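Local structure of vestitone reductase (Medicago sativa, 2P4H) at residues I186-V191 and H223-D228; C249-V254 and F299-T304; V191-C196 and F309-Q314; V182-L187 and G244-C249. The protein catalyses the stereospecific, NADPH-dependent reduction of (3R)-vestitone, the penultimate step in the biosynthesis of the phytoalexin medicarpin. All blocks are in the same frame, centred on the assembly; numbering follows the deposited sequence.

Interaction 1: I186-V191 and H223-D228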
loop_
_atom_site.group_PDB
_atom_site.type_symbol
_atom_site.label_atom_id
_atom_site.label_comp_id
_atom_site.label_asym_id
_atom_site.label_seq_id
_atom_site.Cartn_x
_atom_site.Cartn_y
_atom_site.Cartn_z
ATOM N N ILE A 186 -6.390 0.105 -4.235
ATOM C CA ILE A 186 -5.404 -0.226 -5.254
ATOM C C ILE A 186 -4.304 0.824 -5.126
ATOM O O ILE A 186 -4.473 1.979 -5.525
ATOM C CB ILE A 186 -6.054 -0.195 -6.647
ATOM C CG1 ILE A 186 -7.269 -1.137 -6.667
ATOM C CG2 ILE A 186 -5.039 -0.614 -7.705
ATOM C CD1 ILE A 186 -8.166 -0.985 -7.894
ATOM N N LEU A 187 -3.173 0.408 -4.563
ATOM C CA LEU A 187 -2.063 1.312 -4.297
ATOM C C LEU A 187 -0.895 1.237 -5.266
ATOM O O LEU A 187 -0.422 0.157 -5.612
ATOM C CB LEU A 187 -1.554 1.073 -2.871
ATOM C CG LEU A 187 -2.610 1.206 -1.769
ATOM C CD1 LEU A 187 -2.033 0.748 -0.438
ATOM C CD2 LEU A 187 -3.078 2.646 -1.679
ATOM N N PRO A 188 -0.409 2.403 -5.711
ATOM C CA PRO A 188 0.716 2.529 -6.641
ATOM C C PRO A 188 2.001 2.563 -5.804
ATOM O O PRO A 188 2.067 1.934 -4.748
ATOM C CB PRO A 188 0.425 3.858 -7.319
ATOM C CG PRO A 188 -0.076 4.683 -6.166
ATOM C CD PRO A 188 -0.994 3.726 -5.411
ATOM N N PHE A 189 3.025 3.271 -6.268
ATOM C CA PHE A 189 4.253 3.379 -5.482
ATOM C C PHE A 189 3.914 4.260 -4.278
ATOM O O PHE A 189 3.517 5.416 -4.444
ATOM C CB PHE A 189 5.365 4.046 -6.298
ATOM C CG PHE A 189 6.059 3.124 -7.258
ATOM C CD1 PHE A 189 7.216 2.452 -6.883
ATOM C CD2 PHE A 189 5.559 2.931 -8.543
ATOM C CE1 PHE A 189 7.871 1.600 -7.776
ATOM C CE2 PHE A 189 6.204 2.081 -9.440
ATOM C CZ PHE A 189 7.361 1.416 -9.055
ATOM N N ILE A 190 4.052 3.706 -3.076
ATOM C CA ILE A 190 3.769 4.438 -1.837
ATOM C C ILE A 190 5.068 5.089 -1.366
ATOM O O ILE A 190 6.068 4.403 -1.135
ATOM C CB ILE A 190 3.236 3.481 -0.764
ATOM C CG1 ILE A 190 2.001 2.747 -1.299
ATOM C CG2 ILE A 190 2.896 4.253 0.504
ATOM C CD1 ILE A 190 1.554 1.605 -0.416
ATOM N N VAL A 191 5.044 6.411 -1.207
ATOM C CA VAL A 191 6.245 7.160 -0.846
ATOM C C VAL A 191 6.010 8.231 0.221
ATOM O O VAL A 191 4.950 8.849 0.269
ATOM C CB VAL A 191 6.817 7.840 -2.124
ATOM C CG1 VAL A 191 8.078 8.633 -1.806
ATOM C CG2 VAL A 191 7.098 6.778 -3.187
ATOM N N HIS A 223 3.191 5.664 -11.153
ATOM C CA HIS A 223 1.935 6.048 -10.514
ATOM C C HIS A 223 2.374 6.085 -9.041
ATOM O O HIS A 223 3.094 5.193 -8.572
ATOM C CB HIS A 223 0.757 5.074 -10.780
ATOM C CG HIS A 223 1.122 3.626 -10.927
ATOM N ND1 HIS A 223 0.578 2.842 -11.923
ATOM C CD2 HIS A 223 1.850 2.789 -10.148
ATOM C CE1 HIS A 223 0.950 1.586 -11.750
ATOM N NE2 HIS A 223 1.723 1.527 -10.680
ATOM N N MET A 224 1.982 7.137 -8.323
ATOM C CA MET A 224 2.430 7.323 -6.942
ATOM C C MET A 224 1.387 7.906 -5.993
ATOM O O MET A 224 0.377 8.464 -6.428
ATOM C CB MET A 224 3.652 8.258 -6.939
ATOM C CG MET A 224 4.705 7.950 -8.008
ATOM S SD MET A 224 6.092 9.113 -8.004
ATOM C CE MET A 224 7.000 8.499 -6.595
ATOM N N VAL A 225 1.660 7.782 -4.694
ATOM C CA VAL A 225 0.795 8.320 -3.644
ATOM C C VAL A 225 1.635 8.554 -2.388
ATOM O O VAL A 225 2.618 7.853 -2.157
ATOM C CB VAL A 225 -0.379 7.350 -3.300
ATOM C CG1 VAL A 225 0.153 6.069 -2.665
ATOM C CG2 VAL A 225 -1.373 8.038 -2.371
ATOM N N HIS A 226 1.257 9.554 -1.598
ATOM C CA HIS A 226 1.961 9.858 -0.354
ATOM C C HIS A 226 1.456 8.860 0.691
ATOM O O HIS A 226 0.248 8.661 0.835
ATOM C CB HIS A 226 1.646 11.291 0.093
ATOM C CG HIS A 226 2.512 11.782 1.211
ATOM N ND1 HIS A 226 2.531 11.192 2.456
ATOM C CD2 HIS A 226 3.390 12.813 1.269
ATOM C CE1 HIS A 226 3.383 11.838 3.233
ATOM N NE2 HIS A 226 3.918 12.824 2.537
ATOM N N VAL A 227 2.378 8.235 1.417
ATOM C CA VAL A 227 2.000 7.250 2.421
ATOM C C VAL A 227 0.996 7.770 3.452
ATOM O O VAL A 227 0.117 7.027 3.888
ATOM C CB VAL A 227 3.250 6.682 3.152
ATOM C CG1 VAL A 227 3.893 7.747 4.023
ATOM C CG2 VAL A 227 2.861 5.465 3.984
ATOM N N ASP A 228 1.104 9.037 3.845
ATOM C CA ASP A 228 0.157 9.542 4.831
ATOM C C ASP A 228 -1.234 9.733 4.229
ATOM O O ASP A 228 -2.235 9.690 4.950
ATOM C CB ASP A 228 0.651 10.839 5.475
ATOM C CG ASP A 228 -0.070 11.140 6.777
ATOM O OD1 ASP A 228 -0.127 10.236 7.637
ATOM O OD2 ASP A 228 -0.584 12.268 6.943
#
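A parallel strand pair sets Phe189 beside Met224, Ile190 beside Val225 and Val191 beside His226. Four backbone hydrogen bonds join the two segments. Phe189 N donates to His223 O at 3.0 Å, and Val225 N donates to Phe189 O. Val191 N then donates to Val225 O. The last bond, Val227 N to Val191 O, is 2.9 Å. Strand 189-191 follows strand 182-187 of the Rossmann sheet and pairs with strand 219-226 in a small mixed sheet; 219-226 passes straight into helix 227-239. His226 is the N-cap of that helix. Its CG is anti to the backbone N (chi1 -169°), and ND1 accepts from Asp228 N in the ring plane at 2.9 Å. Val191 O lies over one face of the ring, and NE2 is hydrogen-bonded to Asp311 OD2. An alanine at His226 would probably leave Asp228 N uncapped and Asp311 OD2 without this mate. Pro188 packs its CB 3.3 Å from His223 CD2 and its CG 3.8 Å from Val225 CG1. Ile190 CG2 meets Val227 CB at 3.6 Å, and both side chains also touch Phe12, a predicted NADP-binding residue. Val191 CG2 reaches Met224 CE at 3.8 Å.

Interaction 2: C249-V254 and F299-T304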
loop_
_atom_site.group_PDB
_atom_site.type_symbol
_atom_site.label_atom_id
_atom_site.label_comp_id
_atom_site.label_asym_id
_atom_site.label_seq_id
_atom_site.Cartn_x
_atom_site.Cartn_y
_atom_site.Cartn_z
ATOM N N CYS A 249 -6.133 4.523 -5.304
ATOM C CA CYS A 249 -5.658 5.567 -4.389
ATOM C C CYS A 249 -4.295 5.937 -4.968
ATOM O O CYS A 249 -3.240 5.638 -4.398
ATOM C CB CYS A 249 -5.531 5.005 -2.976
ATOM S SG CYS A 249 -5.171 6.254 -1.735
ATOM N N SER A 250 -4.343 6.628 -6.101
ATOM C CA SER A 250 -3.152 6.961 -6.877
ATOM C C SER A 250 -3.328 8.338 -7.513
ATOM O O SER A 250 -3.580 8.449 -8.712
ATOM C CB SER A 250 -3.024 5.879 -7.956
ATOM O OG SER A 250 -1.867 6.002 -8.745
ATOM N N PRO A 251 -3.164 9.408 -6.720
ATOM C CA PRO A 251 -3.325 10.781 -7.211
ATOM C C PRO A 251 -2.269 11.323 -8.161
ATOM O O PRO A 251 -2.497 12.337 -8.826
ATOM C CB PRO A 251 -3.385 11.592 -5.922
ATOM C CG PRO A 251 -2.401 10.869 -5.054
ATOM C CD PRO A 251 -2.762 9.407 -5.299
ATOM N N PHE A 252 -1.118 10.664 -8.230
ATOM C CA PHE A 252 -0.040 11.150 -9.076
ATOM C C PHE A 252 0.393 10.196 -10.182
ATOM O O PHE A 252 0.402 8.977 -10.002
ATOM C CB PHE A 252 1.209 11.463 -8.229
ATOM C CG PHE A 252 0.931 12.197 -6.941
ATOM C CD1 PHE A 252 0.102 13.316 -6.912
ATOM C CD2 PHE A 252 1.547 11.791 -5.759
ATOM C CE1 PHE A 252 -0.106 14.022 -5.720
ATOM C CE2 PHE A 252 1.348 12.490 -4.568
ATOM C CZ PHE A 252 0.521 13.607 -4.550
ATOM N N ILE A 253 0.744 10.766 -11.329
ATOM C CA ILE A 253 1.287 9.999 -12.445
ATOM C C ILE A 253 2.478 10.874 -12.838
ATOM O O ILE A 253 2.326 12.027 -13.254
ATOM C CB ILE A 253 0.251 9.772 -13.583
ATOM C CG1 ILE A 253 0.876 8.874 -14.653
ATOM C CG2 ILE A 253 -0.257 11.087 -14.144
ATOM C CD1 ILE A 253 1.283 7.494 -14.135
ATOM N N VAL A 254 3.671 10.312 -12.664
ATOM C CA VAL A 254 4.909 11.053 -12.848
ATOM C C VAL A 254 5.949 10.529 -13.825
ATOM O O VAL A 254 6.643 9.549 -13.541
ATOM C CB VAL A 254 5.604 11.203 -11.468
ATOM C CG1 VAL A 254 6.755 12.188 -11.556
ATOM C CG2 VAL A 254 4.580 11.634 -10.415
ATOM N N PHE A 299 -13.310 11.918 -0.379
ATOM C CA PHE A 299 -11.964 11.948 0.185
ATOM C C PHE A 299 -11.145 13.054 -0.470
ATOM O O PHE A 299 -11.246 13.285 -1.670
ATOM C CB PHE A 299 -11.259 10.608 -0.042
ATOM C CG PHE A 299 -9.853 10.572 0.493
ATOM C CD1 PHE A 299 -9.616 10.598 1.865
ATOM C CD2 PHE A 299 -8.764 10.540 -0.376
ATOM C CE1 PHE A 299 -8.312 10.592 2.365
ATOM C CE2 PHE A 299 -7.454 10.535 0.119
ATOM C CZ PHE A 299 -7.231 10.560 1.489
ATOM N N ASP A 300 -10.333 13.738 0.327
ATOM C CA ASP A 300 -9.489 14.807 -0.193
ATOM C C ASP A 300 -8.033 14.504 0.121
ATOM O O ASP A 300 -7.684 14.248 1.273
ATOM C CB ASP A 300 -9.864 16.153 0.436
ATOM C CG ASP A 300 -11.262 16.602 0.064
ATOM O OD1 ASP A 300 -12.233 15.921 0.454
ATOM O OD2 ASP A 300 -11.391 17.640 -0.619
ATOM N N PHE A 301 -7.189 14.525 -0.905
ATOM C CA PHE A 301 -5.770 14.284 -0.702
ATOM C C PHE A 301 -5.141 15.518 -0.071
ATOM O O PHE A 301 -5.443 16.650 -0.454
ATOM C CB PHE A 301 -5.076 13.942 -2.021
ATOM C CG PHE A 301 -5.362 12.550 -2.500
ATOM C CD1 PHE A 301 -6.519 12.268 -3.217
ATOM C CD2 PHE A 301 -4.506 11.507 -2.168
ATOM C CE1 PHE A 301 -6.824 10.959 -3.593
ATOM C CE2 PHE A 301 -4.800 10.193 -2.537
ATOM C CZ PHE A 301 -5.960 9.919 -3.248
ATOM N N LYS A 302 -4.262 15.284 0.894
ATOM C CA LYS A 302 -3.600 16.355 1.629
ATOM C C LYS A 302 -2.225 16.758 1.103
ATOM O O LYS A 302 -1.833 17.924 1.210
ATOM C CB LYS A 302 -3.474 15.933 3.096
ATOM C CG LYS A 302 -2.668 16.876 3.978
ATOM C CD LYS A 302 -2.645 16.379 5.415
ATOM C CE LYS A 302 -1.799 17.279 6.305
ATOM N NZ LYS A 302 -1.792 16.815 7.719
ATOM N N TYR A 303 -1.506 15.812 0.511
ATOM C CA TYR A 303 -0.150 16.072 0.044
ATOM C C TYR A 303 0.066 16.231 -1.453
ATOM O O TYR A 303 -0.652 15.658 -2.270
ATOM C CB TYR A 303 0.761 14.966 0.570
ATOM C CG TYR A 303 0.688 14.819 2.067
ATOM C CD1 TYR A 303 1.441 15.644 2.902
ATOM C CD2 TYR A 303 -0.161 13.885 2.657
ATOM C CE1 TYR A 303 1.353 15.538 4.285
ATOM C CE2 TYR A 303 -0.261 13.773 4.042
ATOM C CZ TYR A 303 0.501 14.603 4.849
ATOM O OH TYR A 303 0.417 14.490 6.215
ATOM N N THR A 304 1.084 17.015 -1.792
ATOM C CA THR A 304 1.453 17.258 -3.176
ATOM C C THR A 304 2.616 16.341 -3.541
ATOM O O THR A 304 3.210 15.692 -2.674
ATOM C CB THR A 304 1.934 18.704 -3.376
ATOM O OG1 THR A 304 3.124 18.912 -2.601
ATOM C CG2 THR A 304 0.864 19.695 -2.933
#
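Tyr303 O meets the edge of the Phe252 ring, 3.3 Å from CZ and near the ring plane. The same CZ lies 3.6 Å from Thr304 C. The contact joins the turn between strands 245-248 and 252-255 to the loop that leads into helix 305-319, and a proline and aromatic rings pack together here near the surface. Thr304 is the N-cap of helix 305-319: its OG1 caps a backbone N of the helix, and its own N bonds Asp307 OD2. Asp229 of helix 227-239 takes the backbone N-H groups of Lys302 and Tyr303, so this loop is held from that helix as well.

Pro251 is wedged between two rings. Its CB sits 3.8 Å from the centroid of the Phe301 ring and 7° off the normal, a CH-pi contact. Its CG stands over the centre of the Phe252 ring. The opposite face of Phe301 is covered by Phe299, whose CE2 lies 3.6 Å above it, over the centre. Pro251 CD extends the first contact to the rim, 3.5 Å from Phe301 CE2. Cys249 approaches the same ring at its edge, a sulfur-aromatic contact. Its SG lies 4.0 Å from Phe301 CE2, with the line to the ring centroid 74° off the normal.

Interaction 3: V191-C196 and F309-Q314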
loop_
_atom_site.group_PDB
_atom_site.type_symbol
_atom_site.label_atom_id
_atom_site.label_comp_id
_atom_site.label_asym_id
_atom_site.label_seq_id
_atom_site.Cartn_x
_atom_site.Cartn_y
_atom_site.Cartn_z
ATOM N N VAL A 191 5.044 6.411 -1.207
ATOM C CA VAL A 191 6.245 7.160 -0.846
ATOM C C VAL A 191 6.010 8.231 0.221
ATOM O O VAL A 191 4.950 8.849 0.269
ATOM C CB VAL A 191 6.817 7.840 -2.124
ATOM C CG1 VAL A 191 8.078 8.633 -1.806
ATOM C CG2 VAL A 191 7.098 6.778 -3.187
ATOM N N GLY A 192 7.014 8.445 1.071
ATOM C CA GLY A 192 6.925 9.457 2.114
ATOM C C GLY A 192 7.913 9.154 3.218
ATOM O O GLY A 192 8.930 8.504 2.980
ATOM N N ARG A 193 7.645 9.651 4.423
ATOM C CA ARG A 193 8.523 9.346 5.545
ATOM C C ARG A 193 8.173 7.920 5.955
ATOM O O ARG A 193 7.150 7.381 5.533
ATOM C CB ARG A 193 8.264 10.277 6.733
ATOM C CG ARG A 193 8.613 11.736 6.514
ATOM C CD ARG A 193 8.505 12.494 7.834
ATOM N NE ARG A 193 9.409 11.937 8.837
ATOM C CZ ARG A 193 10.701 12.236 8.937
ATOM N NH1 ARG A 193 11.259 13.102 8.101
ATOM N NH2 ARG A 193 11.444 11.647 9.864
ATOM N N PHE A 194 9.022 7.307 6.769
ATOM C CA PHE A 194 8.776 5.952 7.241
ATOM C C PHE A 194 9.415 5.745 8.606
ATOM O O PHE A 194 10.377 6.431 8.957
ATOM C CB PHE A 194 9.310 4.926 6.230
ATOM C CG PHE A 194 10.763 5.110 5.866
ATOM C CD1 PHE A 194 11.767 4.434 6.561
ATOM C CD2 PHE A 194 11.125 5.941 4.809
ATOM C CE1 PHE A 194 13.108 4.586 6.202
ATOM C CE2 PHE A 194 12.459 6.100 4.443
ATOM C CZ PHE A 194 13.456 5.421 5.139
ATOM N N VAL A 195 8.866 4.816 9.380
ATOM C CA VAL A 195 9.407 4.528 10.705
ATOM C C VAL A 195 9.967 3.114 10.805
ATOM O O VAL A 195 10.577 2.758 11.814
ATOM C CB VAL A 195 8.346 4.725 11.821
ATOM C CG1 VAL A 195 7.932 6.189 11.895
ATOM C CG2 VAL A 195 7.136 3.834 11.571
ATOM N N CYS A 196 9.764 2.310 9.763
ATOM C CA CYS A 196 10.267 0.939 9.756
ATOM C C CYS A 196 11.798 0.910 9.687
ATOM O O CYS A 196 12.428 1.854 9.206
ATOM C CB CYS A 196 9.650 0.148 8.596
ATOM S SG CYS A 196 9.753 0.950 6.991
ATOM N N PHE A 309 7.998 13.652 -2.261
ATOM C CA PHE A 309 9.428 13.496 -2.477
ATOM C C PHE A 309 10.241 14.093 -1.334
ATOM O O PHE A 309 11.236 13.504 -0.918
ATOM C CB PHE A 309 9.851 14.138 -3.805
ATOM C CG PHE A 309 9.581 13.276 -5.010
ATOM C CD1 PHE A 309 10.301 12.101 -5.212
ATOM C CD2 PHE A 309 8.596 13.624 -5.928
ATOM C CE1 PHE A 309 10.042 11.279 -6.314
ATOM C CE2 PHE A 309 8.327 12.808 -7.033
ATOM C CZ PHE A 309 9.053 11.634 -7.224
ATOM N N ASP A 310 9.826 15.245 -0.813
ATOM C CA ASP A 310 10.593 15.850 0.267
ATOM C C ASP A 310 10.557 15.024 1.540
ATOM O O ASP A 310 11.583 14.859 2.201
ATOM C CB ASP A 310 10.113 17.268 0.577
ATOM C CG ASP A 310 11.102 18.021 1.446
ATOM O OD1 ASP A 310 12.246 18.230 0.987
ATOM O OD2 ASP A 310 10.745 18.387 2.585
ATOM N N ASP A 311 9.384 14.505 1.895
ATOM C CA ASP A 311 9.280 13.697 3.102
ATOM C C ASP A 311 10.159 12.457 2.992
ATOM O O ASP A 311 10.840 12.084 3.946
ATOM C CB ASP A 311 7.823 13.300 3.376
ATOM C CG ASP A 311 7.007 14.447 3.945
ATOM O OD1 ASP A 311 7.616 15.376 4.516
ATOM O OD2 ASP A 311 5.760 14.421 3.844
ATOM N N ALA A 312 10.159 11.824 1.824
ATOM C CA ALA A 312 10.979 10.640 1.620
ATOM C C ALA A 312 12.468 10.992 1.681
ATOM O O ALA A 312 13.252 10.308 2.338
ATOM C CB ALA A 312 10.645 9.998 0.274
ATOM N N ILE A 313 12.854 12.064 1.000
ATOM C CA ILE A 313 14.250 12.476 0.976
ATOM C C ILE A 313 14.777 12.883 2.351
ATOM O O ILE A 313 15.860 12.444 2.750
ATOM C CB ILE A 313 14.454 13.602 -0.062
ATOM C CG1 ILE A 313 14.371 12.997 -1.469
ATOM C CG2 ILE A 313 15.790 14.301 0.154
ATOM C CD1 ILE A 313 14.290 14.014 -2.588
ATOM N N GLN A 314 14.020 13.693 3.087
ATOM C CA GLN A 314 14.466 14.106 4.417
ATOM C C GLN A 314 14.579 12.899 5.348
ATOM O O GLN A 314 15.513 12.810 6.153
ATOM C CB GLN A 314 13.508 15.134 5.030
ATOM C CG GLN A 314 13.382 16.446 4.260
ATOM C CD GLN A 314 14.720 17.024 3.832
ATOM O OE1 GLN A 314 15.713 16.938 4.558
ATOM N NE2 GLN A 314 14.749 17.632 2.653
HETATM O O HOH W 1 10.074 15.163 6.373
#
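The backbone of Gly192 passes close to that of Ala312, with CA atoms 4.3 Å apart. The loop leaves strand 189-191 of the small mixed sheet, beside the Rossmann sheet of this NAD(P)-dependent epimerase/dehydratase family member, and packs on helix 305-319, the last helix of the chain. Gly192 has phi 159° and psi -156°, where a CB would be jammed against the carbonyl oxygen of Val191. Its own O is buried without a hydrogen-bond partner in the model. What it does have is a CA-H...O contact from Ala312 CA at 3.3 Å.

Next to this, Val191 CG1 touches Ala312 CB at 3.6 Å. Arg193 crosses Asp311 at about a right angle, and its CG lies 3.4 Å from Asp311 O. The Arg193 chain bends at chi3, and the guanidinium does not touch the carboxylate of Asp311. Arg193 NH1 and Asp311 OD1 are 5.6 Å apart, and the two planes are 78° apart. One water bridges them: it accepts from Arg193 NH1 at 2.9 Å, at the edge of the guanidinium, and donates to Asp311 OD1. Asp311 OD2 is hydrogen-bonded to His226 NE2. Arg193 NH2 forms a salt bridge with Glu318, further along the helix. Gln314 CB lies at the guanidinium edge, 4.3 Å from Arg193 NH1. Gln314 NE2 donates to Asp310 OD1 at 3.1 Å, from above the carboxylate plane.

Interaction 4: V182-L187 and G244-C249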
loop_
_atom_site.group_PDB
_atom_site.type_symbol
_atom_site.label_atom_id
_atom_site.label_comp_id
_atom_site.label_asym_id
_atom_site.label_seq_id
_atom_site.Cartn_x
_atom_site.Cartn_y
_atom_site.Cartn_z
ATOM N N VAL A 182 -16.457 -4.780 2.721
ATOM C CA VAL A 182 -15.075 -4.748 2.274
ATOM C C VAL A 182 -14.750 -3.634 1.297
ATOM O O VAL A 182 -15.513 -3.344 0.378
ATOM C CB VAL A 182 -14.691 -6.085 1.588
ATOM C CG1 VAL A 182 -13.303 -5.980 0.954
ATOM C CG2 VAL A 182 -14.731 -7.217 2.598
ATOM N N VAL A 183 -13.605 -3.006 1.527
ATOM C CA VAL A 183 -13.089 -1.982 0.637
ATOM C C VAL A 183 -11.672 -2.432 0.318
ATOM O O VAL A 183 -10.962 -2.931 1.194
ATOM C CB VAL A 183 -13.013 -0.582 1.300
ATOM C CG1 VAL A 183 -12.029 0.307 0.541
ATOM C CG2 VAL A 183 -14.384 0.060 1.304
ATOM N N THR A 184 -11.275 -2.298 -0.942
ATOM C CA THR A 184 -9.915 -2.634 -1.326
ATOM C C THR A 184 -9.313 -1.357 -1.887
ATOM O O THR A 184 -9.985 -0.595 -2.588
ATOM C CB THR A 184 -9.844 -3.762 -2.388
ATOM O OG1 THR A 184 -10.488 -3.340 -3.595
ATOM C CG2 THR A 184 -10.504 -5.024 -1.864
ATOM N N LEU A 185 -8.057 -1.103 -1.547
ATOM C CA LEU A 185 -7.370 0.085 -2.029
ATOM C C LEU A 185 -6.273 -0.336 -2.990
ATOM O O LEU A 185 -5.349 -1.063 -2.616
ATOM C CB LEU A 185 -6.771 0.873 -0.861
ATOM C CG LEU A 185 -7.752 1.691 -0.012
ATOM C CD1 LEU A 185 -7.079 2.137 1.275
ATOM C CD2 LEU A 185 -8.239 2.897 -0.806
ATOM N N ILE A 186 -6.390 0.105 -4.235
ATOM C CA ILE A 186 -5.404 -0.226 -5.254
ATOM C C ILE A 186 -4.304 0.824 -5.126
ATOM O O ILE A 186 -4.473 1.979 -5.525
ATOM C CB ILE A 186 -6.054 -0.195 -6.647
ATOM C CG1 ILE A 186 -7.269 -1.137 -6.667
ATOM C CG2 ILE A 186 -5.039 -0.614 -7.705
ATOM C CD1 ILE A 186 -8.166 -0.985 -7.894
ATOM N N LEU A 187 -3.173 0.408 -4.563
ATOM C CA LEU A 187 -2.063 1.312 -4.297
ATOM C C LEU A 187 -0.895 1.237 -5.266
ATOM O O LEU A 187 -0.422 0.157 -5.612
ATOM C CB LEU A 187 -1.554 1.073 -2.871
ATOM C CG LEU A 187 -2.610 1.206 -1.769
ATOM C CD1 LEU A 187 -2.033 0.748 -0.438
ATOM C CD2 LEU A 187 -3.078 2.646 -1.679
ATOM N N GLY A 244 -18.879 0.064 -0.541
ATOM C CA GLY A 244 -17.736 -0.817 -0.424
ATOM C C GLY A 244 -17.302 -1.140 -1.844
ATOM O O GLY A 244 -17.986 -0.770 -2.800
ATOM N N GLY A 245 -16.172 -1.821 -1.987
ATOM C CA GLY A 245 -15.678 -2.163 -3.308
ATOM C C GLY A 245 -14.250 -1.696 -3.511
ATOM O O GLY A 245 -13.543 -1.404 -2.540
ATOM N N ARG A 246 -13.827 -1.613 -4.771
ATOM C CA ARG A 246 -12.465 -1.199 -5.105
ATOM C C ARG A 246 -12.311 0.309 -5.260
ATOM O O ARG A 246 -13.185 0.982 -5.803
ATOM C CB ARG A 246 -12.018 -1.821 -6.429
ATOM C CG ARG A 246 -12.319 -3.287 -6.625
ATOM C CD ARG A 246 -11.785 -3.712 -7.981
ATOM N NE ARG A 246 -10.344 -3.947 -7.962
ATOM C CZ ARG A 246 -9.573 -3.990 -9.045
ATOM N NH1 ARG A 246 -10.093 -3.793 -10.252
ATOM N NH2 ARG A 246 -8.286 -4.283 -8.930
ATOM N N TYR A 247 -11.175 0.827 -4.806
ATOM C CA TYR A 247 -10.870 2.247 -4.939
ATOM C C TYR A 247 -9.400 2.453 -5.264
ATOM O O TYR A 247 -8.526 2.034 -4.496
ATOM C CB TYR A 247 -11.168 3.012 -3.644
ATOM C CG TYR A 247 -12.632 3.228 -3.349
ATOM C CD1 TYR A 247 -13.295 4.369 -3.800
ATOM C CD2 TYR A 247 -13.354 2.283 -2.629
ATOM C CE1 TYR A 247 -14.647 4.561 -3.539
ATOM C CE2 TYR A 247 -14.711 2.461 -2.361
ATOM C CZ TYR A 247 -15.347 3.603 -2.821
ATOM O OH TYR A 247 -16.690 3.776 -2.578
ATOM N N ASN A 248 -9.124 3.073 -6.405
ATOM C CA ASN A 248 -7.748 3.410 -6.754
ATOM C C ASN A 248 -7.376 4.519 -5.768
ATOM O O ASN A 248 -8.215 5.358 -5.431
ATOM C CB ASN A 248 -7.649 4.006 -8.164
ATOM C CG ASN A 248 -7.555 2.961 -9.255
ATOM O OD1 ASN A 248 -7.120 1.833 -9.023
ATOM N ND2 ASN A 248 -7.941 3.345 -10.469
ATOM N N CYS A 249 -6.133 4.523 -5.304
ATOM C CA CYS A 249 -5.658 5.567 -4.389
ATOM C C CYS A 249 -4.295 5.937 -4.968
ATOM O O CYS A 249 -3.240 5.638 -4.398
ATOM C CB CYS A 249 -5.531 5.005 -2.976
ATOM S SG CYS A 249 -5.171 6.254 -1.735
#
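The Arg246 side chain crosses Thr184 and Ile186 on the neighbouring parallel strand. Its CB is 3.6 Å and its CG 3.5 Å from Thr184 OG1. CG is anti to the carbonyl carbon (chi1 -45°), and the chain bends at chi3. NE comes within 3.7 Å of Ile186 CD1; CZ and NH2 both lie 3.5 Å from it. That methyl stands over one face of the guanidinium, offset toward its rim. NE forms a salt bridge with Glu168, which also bonds Thr184 OG1. NH1 bonds the backbone oxygens of Glu141 and Asp143, and Trp144 adds a cation-pi contact. An alanine at Arg246 would take the guanidinium from over Ile186 CD1 and would probably leave Glu168 without this opposite charge. Asn248 OD1 meets that methyl too, at 3.2 Å, while Asn248 ND2 is hydrogen-bonded to Asn290 O.

Five backbone hydrogen bonds pair the strands, from Gly245 N to Val182 O at one end to Cys249 N to Ile186 O at the other. On the reverse face Val183 CG1 packs 4.0 Å from Tyr247 CD2. At this margin of the parallel Rossmann sheet, strand 182-187 runs between 119-125 and the outermost 245-248. Helix 158-177 covers the Thr184 and Arg246 face, and helix 227-239 covers Val183 and Leu185.

In the fold
Interaction 4 lies in the Rossmann sheet, and strand 182-187 leads on from it into interaction 1, the centres about 13 Å apart. Interactions 1 and 3 share Val191, with centres about 12 Å apart, and His226 NE2 lies 2.8 Å from Asp311 OD2, a probable hydrogen bond. Interactions 1 and 2 meet in one mixed sheet, where Met224 N lies 3.0 Å from Phe252 O. Asp228 OD2 and Tyr303 OH, 2.5 Å apart, probably form a further hydrogen bond between them. Interactions 3 and 4 are on opposite sides of the chain's centre. The predicted NADP site lies alongside: the side chain of Leu187 is about 4 Å from that of Leu13, and that of Ile190 about 4 Å from that of Phe12.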